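Local coordinates for hypothetical protein (Bacteroides uniformis, PDB 4QE0), which is of unknown function but belongs to the DUF5043 family and folds around a single antiparallel beta sheet, at residues 106-111 with 122-127. Residues are numbered along the deposited sequence; the frame is centred on the assembly and turned at random.
Sequences MITMLL and NFNFFT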
loop_
_atom_site.group_PDB
_atom_site.type_symbol
_atom_site.label_atom_id
_atom_site.label_comp_id
_atom_site.label_asym_id
_atom_site.label_seq_id
_atom_site.Cartn_x
_atom_site.Cartn_y
_atom_site.Cartn_z
HETATM N N MSE A 106 8.604 -10.506 10.567
HETATM C CA MSE A 106 9.604 -10.558 9.510
HETATM C C MSE A 106 8.931 -10.848 8.204
HETATM O O MSE A 106 8.154 -11.789 8.091
HETATM C CB MSE A 106 10.700 -11.602 9.743
HETATM C CG MSE A 106 11.716 -11.458 8.617
HETATM SE SE MSE A 106 13.442 -12.168 9.174
HETATM C CE MSE A 106 13.321 -13.946 8.319
ATOM N N ILE A 107 9.202 -10.013 7.210
ATOM C CA ILE A 107 8.710 -10.199 5.854
ATOM C C ILE A 107 9.911 -10.396 4.963
ATOM O O ILE A 107 10.906 -9.672 5.087
ATOM C CB ILE A 107 7.895 -8.973 5.327
ATOM C CG1 ILE A 107 6.811 -8.563 6.323
ATOM C CG2 ILE A 107 7.265 -9.267 3.969
ATOM C CD1 ILE A 107 7.236 -7.465 7.268
ATOM N N THR A 108 9.810 -11.344 4.028
ATOM C CA THR A 108 10.864 -11.585 3.058
ATOM C C THR A 108 10.295 -11.548 1.639
ATOM O O THR A 108 9.315 -12.239 1.346
ATOM C CB THR A 108 11.560 -12.942 3.340
ATOM O OG1 THR A 108 12.140 -12.950 4.673
ATOM C CG2 THR A 108 12.639 -13.217 2.351
HETATM N N MSE A 109 10.903 -10.730 0.797
HETATM C CA MSE A 109 10.610 -10.681 -0.641
HETATM C C MSE A 109 11.788 -11.300 -1.337
HETATM O O MSE A 109 12.954 -10.949 -1.050
HETATM C CB MSE A 109 10.466 -9.245 -1.150
HETATM C CG MSE A 109 9.214 -8.575 -0.662
HETATM SE SE MSE A 109 9.117 -6.730 -1.466
HETATM C CE MSE A 109 10.646 -5.821 -0.663
ATOM N N LEU A 110 11.511 -12.243 -2.236
ATOM C CA LEU A 110 12.551 -12.842 -3.067
ATOM C C LEU A 110 12.377 -12.326 -4.482
ATOM O O LEU A 110 11.331 -12.540 -5.114
ATOM C CB LEU A 110 12.484 -14.351 -3.026
ATOM C CG LEU A 110 12.512 -14.963 -1.613
ATOM C CD1 LEU A 110 12.605 -16.473 -1.671
ATOM C CD2 LEU A 110 13.670 -14.388 -0.811
ATOM N N LEU A 111 13.404 -11.639 -4.969
ATOM C CA LEU A 111 13.353 -10.978 -6.252
ATOM C C LEU A 111 14.073 -11.744 -7.352
ATOM O O LEU A 111 15.102 -12.385 -7.112
ATOM C CB LEU A 111 14.009 -9.607 -6.169
ATOM C CG LEU A 111 13.608 -8.616 -5.074
ATOM C CD1 LEU A 111 14.358 -7.322 -5.322
ATOM C CD2 LEU A 111 12.135 -8.386 -4.976
ATOM N N ASN A 122 7.479 -14.505 1.868
ATOM C CA ASN A 122 7.192 -15.342 3.015
ATOM C C ASN A 122 7.313 -14.548 4.295
ATOM O O ASN A 122 7.821 -13.415 4.285
ATOM C CB ASN A 122 8.025 -16.623 3.016
ATOM C CG ASN A 122 9.510 -16.376 3.141
ATOM O OD1 ASN A 122 9.972 -15.900 4.157
ATOM N ND2 ASN A 122 10.265 -16.764 2.125
ATOM N N PHE A 123 6.775 -15.111 5.363
ATOM C CA PHE A 123 6.635 -14.434 6.648
ATOM C C PHE A 123 7.257 -15.292 7.764
ATOM O O PHE A 123 7.181 -16.531 7.729
ATOM C CB PHE A 123 5.163 -14.182 6.940
ATOM C CG PHE A 123 4.456 -13.405 5.875
ATOM C CD1 PHE A 123 4.587 -12.027 5.815
ATOM C CD2 PHE A 123 3.716 -14.041 4.885
ATOM C CE1 PHE A 123 3.966 -11.303 4.802
ATOM C CE2 PHE A 123 3.088 -13.310 3.877
ATOM C CZ PHE A 123 3.207 -11.936 3.848
ATOM N N ASN A 124 7.850 -14.633 8.761
ATOM C CA ASN A 124 8.366 -15.323 9.938
ATOM C C ASN A 124 7.916 -14.595 11.193
ATOM O O ASN A 124 7.880 -13.363 11.240
ATOM C CB ASN A 124 9.901 -15.412 9.960
ATOM C CG ASN A 124 10.465 -16.307 8.883
ATOM O OD1 ASN A 124 11.033 -15.825 7.926
ATOM N ND2 ASN A 124 10.317 -17.609 9.037
ATOM N N PHE A 125 7.551 -15.379 12.203
ATOM C CA PHE A 125 7.222 -14.868 13.519
ATOM C C PHE A 125 7.215 -16.071 14.474
ATOM O O PHE A 125 7.497 -17.185 14.051
ATOM C CB PHE A 125 5.841 -14.194 13.524
ATOM C CG PHE A 125 4.764 -15.008 12.856
ATOM C CD1 PHE A 125 4.047 -15.971 13.569
ATOM C CD2 PHE A 125 4.451 -14.792 11.513
ATOM C CE1 PHE A 125 3.071 -16.721 12.946
ATOM C CE2 PHE A 125 3.455 -15.517 10.893
ATOM C CZ PHE A 125 2.763 -16.479 11.606
ATOM N N PHE A 126 6.903 -15.846 15.739
ATOM C CA PHE A 126 6.877 -16.940 16.725
ATOM C C PHE A 126 5.446 -17.224 17.149
ATOM O O PHE A 126 4.607 -16.330 17.132
ATOM C CB PHE A 126 7.733 -16.569 17.927
ATOM C CG PHE A 126 9.208 -16.479 17.617
ATOM C CD1 PHE A 126 9.771 -15.314 17.110
ATOM C CD2 PHE A 126 10.036 -17.561 17.856
ATOM C CE1 PHE A 126 11.126 -15.236 16.832
ATOM C CE2 PHE A 126 11.390 -17.488 17.603
ATOM C CZ PHE A 126 11.940 -16.331 17.090
ATOM N N THR A 127 5.171 -18.461 17.564
ATOM C CA THR A 127 3.806 -18.843 17.909
ATOM C C THR A 127 3.291 -18.114 19.144
ATOM O O THR A 127 2.078 -17.988 19.338
ATOM C CB THR A 127 3.682 -20.328 18.225
ATOM O OG1 THR A 127 4.436 -20.603 19.405
ATOM C CG2 THR A 127 4.164 -21.171 17.074
HETATM O O HOH W 1 10.212 -13.698 6.287
#
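Thr108 and Asn122 lie side by side on one face of the sheet, and two residues along each strand, on the same face, Met106 (a selenomethionine) and Asn124 do the same. Chi1 of 64° sets Asn122 CG between its backbone N and carbonyl carbon, and the amide is turned so that OD1 lies 3.5 Å from Thr108 CB. A water joins the two pairs: it lies 2.6 Å from Thr108 OG1 and is placed to donate to OD1 of both asparagines, 2.8 Å from that of Asn124, though with more acceptors in reach than protons these bonds may not all form at once. Short polar side chains suit this buried spot, since a hydroxyl and two amide oxygens can gather round one water. Asn124 ND2 is held by the Val42 carbonyl oxygen on the neighbouring strand 41-45, which helps fix the amide's rotation. Met106 extends beside Asn124 and bends at chi3 (99°), bringing methyl CE beside Asn124 OD1; the modelled 3.0 Å is too short for a relaxed contact, and the exact position of CE is doubtful.

The other face is apolar. Ile107 and Phe123 form a non-hydrogen-bonded pair, their side chains crossing obliquely; Ile107 CG2 comes 4.0 Å from Phe123 CE1, and the beta-branched isoleucine suits an extended strand.

Paired backbone bonds flank this bridge, Met106 with Asn124 and Thr108 with Asn122. Such alternation marks antiparallel pairing; strands 106-111 and 118-126, consecutive in the chain, form a beta hairpin inside the six-stranded sheet.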